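PDB 3GKB: putative enoyl-CoA hydratase from Streptomyces avermitilis, which probably acts as an enoyl-CoA hydratase or related crotonase-fold enzyme working on an acyl-CoA thioester, though its substrate and reaction are not established. Local coordinates for residues B[42-47]-B[103-108]; B[127-132]-B[219-224]. All coordinates share one frame; numbering follows the deposited sequence.

Interaction 1: residues B[42-47]-B[103-108]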
loop_
_atom_site.group_PDB
_atom_site.type_symbol
_atom_site.label_atom_id
_atom_site.label_comp_id
_atom_site.label_asym_id
_atom_site.label_seq_id
_atom_site.Cartn_x
_atom_site.Cartn_y
_atom_site.Cartn_z
ATOM N N THR B 42 4.543 15.575 -28.600
ATOM C CA THR B 42 5.558 15.509 -29.664
ATOM C C THR B 42 6.866 14.891 -29.188
ATOM O O THR B 42 7.396 13.966 -29.831
ATOM C CB THR B 42 5.830 16.906 -30.278
ATOM O OG1 THR B 42 4.603 17.443 -30.778
ATOM C CG2 THR B 42 6.838 16.806 -31.418
ATOM N N VAL B 43 7.378 15.377 -28.060
ATOM C CA VAL B 43 8.660 14.904 -27.571
ATOM C C VAL B 43 8.588 13.444 -27.128
ATOM O O VAL B 43 9.455 12.657 -27.504
ATOM C CB VAL B 43 9.217 15.775 -26.442
ATOM C CG1 VAL B 43 10.471 15.120 -25.843
ATOM C CG2 VAL B 43 9.571 17.122 -26.970
ATOM N N LEU B 44 7.549 13.068 -26.389
ATOM C CA LEU B 44 7.452 11.688 -25.938
ATOM C C LEU B 44 7.176 10.707 -27.078
ATOM O O LEU B 44 7.707 9.609 -27.090
ATOM C CB LEU B 44 6.432 11.535 -24.806
ATOM C CG LEU B 44 6.836 12.178 -23.473
ATOM C CD1 LEU B 44 5.687 12.087 -22.470
ATOM C CD2 LEU B 44 8.106 11.544 -22.876
ATOM N N THR B 45 6.361 11.111 -28.037
ATOM C CA THR B 45 6.073 10.253 -29.188
ATOM C C THR B 45 7.357 10.025 -29.999
ATOM O O THR B 45 7.657 8.879 -30.362
ATOM C CB THR B 45 4.937 10.869 -30.051
ATOM O OG1 THR B 45 3.742 10.905 -29.251
ATOM C CG2 THR B 45 4.654 10.025 -31.278
ATOM N N THR B 46 8.142 11.082 -30.211
ATOM C CA THR B 46 9.426 10.970 -30.897
ATOM C C THR B 46 10.399 10.070 -30.129
ATOM O O THR B 46 11.076 9.231 -30.710
ATOM C CB THR B 46 10.088 12.324 -31.097
ATOM O OG1 THR B 46 9.198 13.215 -31.811
ATOM C CG2 THR B 46 11.415 12.164 -31.835
ATOM N N LEU B 47 10.485 10.259 -28.822
ATOM C CA LEU B 47 11.381 9.417 -28.022
ATOM C C LEU B 47 10.984 7.955 -28.020
ATOM O O LEU B 47 11.871 7.092 -28.026
ATOM C CB LEU B 47 11.519 9.939 -26.585
ATOM C CG LEU B 47 12.340 11.223 -26.413
ATOM C CD1 LEU B 47 12.113 11.858 -25.023
ATOM C CD2 LEU B 47 13.837 10.911 -26.666
ATOM N N ARG B 103 2.474 6.993 -18.635
ATOM C CA ARG B 103 2.315 5.643 -18.061
ATOM C C ARG B 103 2.663 4.529 -19.065
ATOM O O ARG B 103 3.092 3.465 -18.662
ATOM C CB ARG B 103 0.873 5.386 -17.614
ATOM C CG ARG B 103 0.481 6.000 -16.277
ATOM C CD ARG B 103 -0.522 5.126 -15.517
ATOM N NE ARG B 103 -1.675 4.766 -16.322
ATOM C CZ ARG B 103 -2.182 3.542 -16.486
ATOM N NH1 ARG B 103 -3.253 3.379 -17.267
ATOM N NH2 ARG B 103 -1.679 2.487 -15.864
ATOM N N HIS B 104 2.430 4.779 -20.356
ATOM C CA HIS B 104 2.677 3.775 -21.407
ATOM C C HIS B 104 3.988 3.958 -22.192
ATOM O O HIS B 104 4.256 3.233 -23.172
ATOM C CB HIS B 104 1.459 3.726 -22.325
ATOM C CG HIS B 104 0.224 3.274 -21.617
ATOM N ND1 HIS B 104 -0.708 4.155 -21.121
ATOM C CD2 HIS B 104 -0.214 2.032 -21.297
ATOM C CE1 HIS B 104 -1.681 3.471 -20.538
ATOM N NE2 HIS B 104 -1.406 2.181 -20.635
ATOM N N GLN B 105 4.823 4.891 -21.741
ATOM C CA GLN B 105 6.097 5.194 -22.417
ATOM C C GLN B 105 7.004 3.949 -22.367
ATOM O O GLN B 105 7.061 3.243 -21.334
ATOM C CB GLN B 105 6.757 6.400 -21.757
ATOM C CG GLN B 105 7.961 7.030 -22.510
ATOM C CD GLN B 105 7.561 7.745 -23.800
ATOM O OE1 GLN B 105 6.421 8.209 -23.955
ATOM N NE2 GLN B 105 8.504 7.840 -24.736
ATOM N N PRO B 106 7.684 3.624 -23.491
ATOM C CA PRO B 106 8.565 2.447 -23.471
ATOM C C PRO B 106 9.791 2.610 -22.565
ATOM O O PRO B 106 10.164 1.668 -21.874
ATOM C CB PRO B 106 8.997 2.267 -24.934
ATOM C CG PRO B 106 8.471 3.377 -25.680
ATOM C CD PRO B 106 7.433 4.108 -24.856
ATOM N N GLN B 107 10.431 3.777 -22.605
ATOM C CA GLN B 107 11.567 4.096 -21.734
ATOM C C GLN B 107 11.140 4.077 -20.270
ATOM O O GLN B 107 9.991 4.331 -19.950
ATOM C CB GLN B 107 12.115 5.501 -22.026
ATOM C CG GLN B 107 12.925 5.630 -23.308
ATOM C CD GLN B 107 12.059 5.833 -24.569
ATOM O OE1 GLN B 107 10.859 6.054 -24.480
ATOM N NE2 GLN B 107 12.688 5.757 -25.744
ATOM N N VAL B 108 12.090 3.846 -19.376
ATOM C CA VAL B 108 11.820 4.040 -17.945
ATOM C C VAL B 108 11.665 5.537 -17.727
ATOM O O VAL B 108 12.511 6.322 -18.195
ATOM C CB VAL B 108 12.987 3.534 -17.094
ATOM C CG1 VAL B 108 12.752 3.884 -15.594
ATOM C CG2 VAL B 108 13.194 2.031 -17.316
#
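In the crotonase-like core of the chain, the last turn of helix 34-48 is tied to the loop that leads into strand 108-113, with the side-chain amides of Gln105 and Gln107 reaching for the carbonyls of Leu44 and Leu47. The i+4 position of Leu47 lies past the helix end, and a glutamine, long and able both to give and to accept, suits the task of supplying a donor there. Gln105 NE2 gives Leu44 O a side-chain donor at 3.1 Å; the bond is nearly straight (166°) and the acceptor lies in the amide plane. Gln105 CG lies anti to its own backbone N (chi1 -168°) and the chain turns at chi2, which carries the amide over to the helix. The second hydrogen on Gln105 NE2 goes to Gln107 OE1 at 3.0 Å. Gln107 NE2 in turn donates to Leu47 O at 2.8 Å, from above the carbonyl plane, and also to Val53 O. This helix packs on the central beta-sheet: Leu44 and Leu47 both touch Ile22, and the side chains of Gln105 and Gln107 rest on Ile56 of strand 55-60. Leu44 CB comes to 3.4 Å from Gln105 OE1, while its CD2 lies 3.9 Å from Gln105 CD. A leucine in place of Gln105 would probably leave Leu44 O without this donor and the Gln107 amide less firmly fixed in its rotation.

Interaction 2: residues B[127-132]-B[219-224]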
loop_
_atom_site.group_PDB
_atom_site.type_symbol
_atom_site.label_atom_id
_atom_site.label_comp_id
_atom_site.label_asym_id
_atom_site.label_seq_id
_atom_site.Cartn_x
_atom_site.Cartn_y
_atom_site.Cartn_z
ATOM N N ALA B 127 2.289 9.619 -12.444
ATOM C CA ALA B 127 2.136 8.775 -13.650
ATOM C C ALA B 127 3.464 8.133 -14.091
ATOM O O ALA B 127 3.474 7.081 -14.742
ATOM C CB ALA B 127 1.583 9.602 -14.800
ATOM N N ALA B 128 4.575 8.766 -13.728
ATOM C CA ALA B 128 5.900 8.268 -14.108
ATOM C C ALA B 128 6.197 6.929 -13.423
ATOM O O ALA B 128 5.637 6.614 -12.367
ATOM C CB ALA B 128 6.969 9.284 -13.779
ATOM N N ASP B 129 7.103 6.143 -14.007
ATOM C CA ASP B 129 7.475 4.878 -13.399
ATOM C C ASP B 129 7.999 5.061 -11.981
ATOM O O ASP B 129 7.703 4.263 -11.075
ATOM C CB ASP B 129 8.514 4.117 -14.219
ATOM C CG ASP B 129 7.995 3.674 -15.581
ATOM O OD1 ASP B 129 6.769 3.471 -15.763
ATOM O OD2 ASP B 129 8.861 3.538 -16.488
ATOM N N MET B 130 8.790 6.116 -11.774
ATOM C CA MET B 130 9.311 6.389 -10.430
ATOM C C MET B 130 9.486 7.889 -10.221
ATOM O O MET B 130 9.748 8.645 -11.188
ATOM C CB MET B 130 10.616 5.583 -10.122
ATOM C CG MET B 130 11.762 5.628 -11.094
ATOM S SD MET B 130 13.059 4.265 -10.904
ATOM C CE MET B 130 12.409 2.964 -11.904
ATOM N N ALA B 131 9.306 8.324 -8.973
ATOM C CA ALA B 131 9.403 9.725 -8.607
ATOM C C ALA B 131 10.207 9.825 -7.298
ATOM O O ALA B 131 9.915 9.122 -6.312
ATOM C CB ALA B 131 8.042 10.326 -8.394
ATOM N N PHE B 132 11.186 10.715 -7.318
ATOM C CA PHE B 132 12.078 10.988 -6.181
ATOM C C PHE B 132 11.949 12.480 -5.879
ATOM O O PHE B 132 12.060 13.312 -6.802
ATOM C CB PHE B 132 13.535 10.631 -6.541
ATOM C CG PHE B 132 13.715 9.175 -6.908
ATOM C CD1 PHE B 132 13.634 8.202 -5.922
ATOM C CD2 PHE B 132 13.866 8.762 -8.235
ATOM C CE1 PHE B 132 13.769 6.834 -6.247
ATOM C CE2 PHE B 132 14.010 7.405 -8.554
ATOM C CZ PHE B 132 13.939 6.450 -7.543
ATOM N N ALA B 219 12.048 -6.387 -20.735
ATOM C CA ALA B 219 11.598 -7.558 -19.991
ATOM C C ALA B 219 10.919 -7.155 -18.676
ATOM O O ALA B 219 9.856 -7.664 -18.341
ATOM C CB ALA B 219 12.752 -8.507 -19.737
ATOM N N ALA B 220 11.510 -6.193 -17.982
ATOM C CA ALA B 220 10.948 -5.725 -16.707
ATOM C C ALA B 220 9.573 -5.102 -16.964
ATOM O O ALA B 220 8.608 -5.419 -16.257
ATOM C CB ALA B 220 11.872 -4.747 -16.049
ATOM N N LYS B 221 9.457 -4.267 -17.990
ATOM C CA LYS B 221 8.160 -3.631 -18.299
ATOM C C LYS B 221 7.094 -4.609 -18.810
ATOM O O LYS B 221 5.905 -4.416 -18.584
ATOM C CB LYS B 221 8.328 -2.474 -19.265
ATOM C CG LYS B 221 9.034 -1.285 -18.682
ATOM C CD LYS B 221 8.375 0.005 -19.183
ATOM C CE LYS B 221 8.879 1.181 -18.503
ATOM N NZ LYS B 221 8.030 2.355 -18.836
ATOM N N ARG B 222 7.518 -5.660 -19.499
ATOM C CA ARG B 222 6.631 -6.735 -19.876
ATOM C C ARG B 222 6.167 -7.535 -18.674
ATOM O O ARG B 222 5.016 -7.946 -18.633
ATOM C CB ARG B 222 7.281 -7.669 -20.905
ATOM C CG ARG B 222 7.435 -7.002 -22.242
ATOM C CD ARG B 222 7.670 -7.978 -23.400
ATOM N NE ARG B 222 7.630 -7.269 -24.688
ATOM C CZ ARG B 222 8.117 -7.747 -25.839
ATOM N NH1 ARG B 222 8.704 -8.931 -25.889
ATOM N NH2 ARG B 222 8.032 -7.020 -26.946
ATOM N N SER B 223 7.057 -7.770 -17.722
ATOM C CA SER B 223 6.679 -8.529 -16.504
ATOM C C SER B 223 5.782 -7.701 -15.559
ATOM O O SER B 223 5.035 -8.257 -14.738
ATOM C CB SER B 223 7.920 -9.066 -15.789
ATOM O OG SER B 223 8.474 -8.099 -14.958
ATOM N N LEU B 224 5.883 -6.378 -15.683
ATOM C CA LEU B 224 5.179 -5.408 -14.821
ATOM C C LEU B 224 4.438 -4.405 -15.713
ATOM O O LEU B 224 4.764 -3.215 -15.730
ATOM C CB LEU B 224 6.187 -4.681 -13.897
ATOM C CG LEU B 224 6.820 -5.568 -12.823
ATOM C CD1 LEU B 224 8.049 -4.896 -12.210
ATOM C CD2 LEU B 224 5.786 -5.949 -11.762
HETATM O O HOH W 1 6.601 5.073 -18.126
#
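Asp129, just ahead of strand 130-134, and Lys221 of helix 216-223 extend their side chains from opposite directions and meet in a salt bridge. Lys221 NZ donates to Asp129 OD2 at 2.8 Å, and Asp129 OD2 accepts on its syn lone pair, the one on the side of OD1. Asp129 OD1 is farther from Lys221 NZ, at 3.5 Å, so Lys221 grips the carboxylate mainly through OD2, which leaves OD1 for other partners. The CE methylene of Lys221 follows closely, 3.1 Å from Asp129 OD2. A lysine suits this place because the CA atoms of Asp129 and Lys221 are 9.8 Å apart: four methylenes, with chi3 and chi4 both extended and the bend confined to chi2 (-141°), are long enough to bring the ammonium group across, while the short Asp129 stays close to its own backbone.

The close packing is confined to these charged ends, for only Asp129 and Lys221 touch across the two segments. Against the short bond at OD2 stand two weak ones through a water, which donates to Asp129 OD1 at 2.9 Å and accepts from Lys221 NZ at 3.2 Å; Asp129 is buried, Lys221 partly exposed. Asp129 OD1 also forms a salt bridge with Arg165 of a second subunit, whose Asn166 donates to Asp129 O. The backbone N of Asp129 is itself held by Thr109 OG1.

The salt bridge thus lies at the subunit interface of a crotonase-type trimer, where the end of helix 216-223 also contacts the second subunit. Shared between Lys221 of its own chain and Arg165 of the neighbour, the buried carboxylate of Asp129 is likely to stay ionised.

In the fold
Lys221 joins the two contacts. Besides its salt bridge in interaction 2, its NZ lies 2.8 Å from Gln105 O and 3.0 Å from Gln107 O, probable hydrogen bonds to the loop whose side chains hold helix 34-48 in interaction 1. Residues 103-108 thus face the helix with their glutamine amides and the ammonium group with their carbonyls. Packing adds to this: Val108 CA is 3.3 Å from Asp129 OD2, and Arg103 CG is 3.5 Å from Ala127 O. The centres of interactions 1 and 2 lie about 13 Å apart. A glycerol, probably from the crystallisation liquor, lies about 6 Å from the Asp129 side chain, and Ala127 O bonds weakly to it.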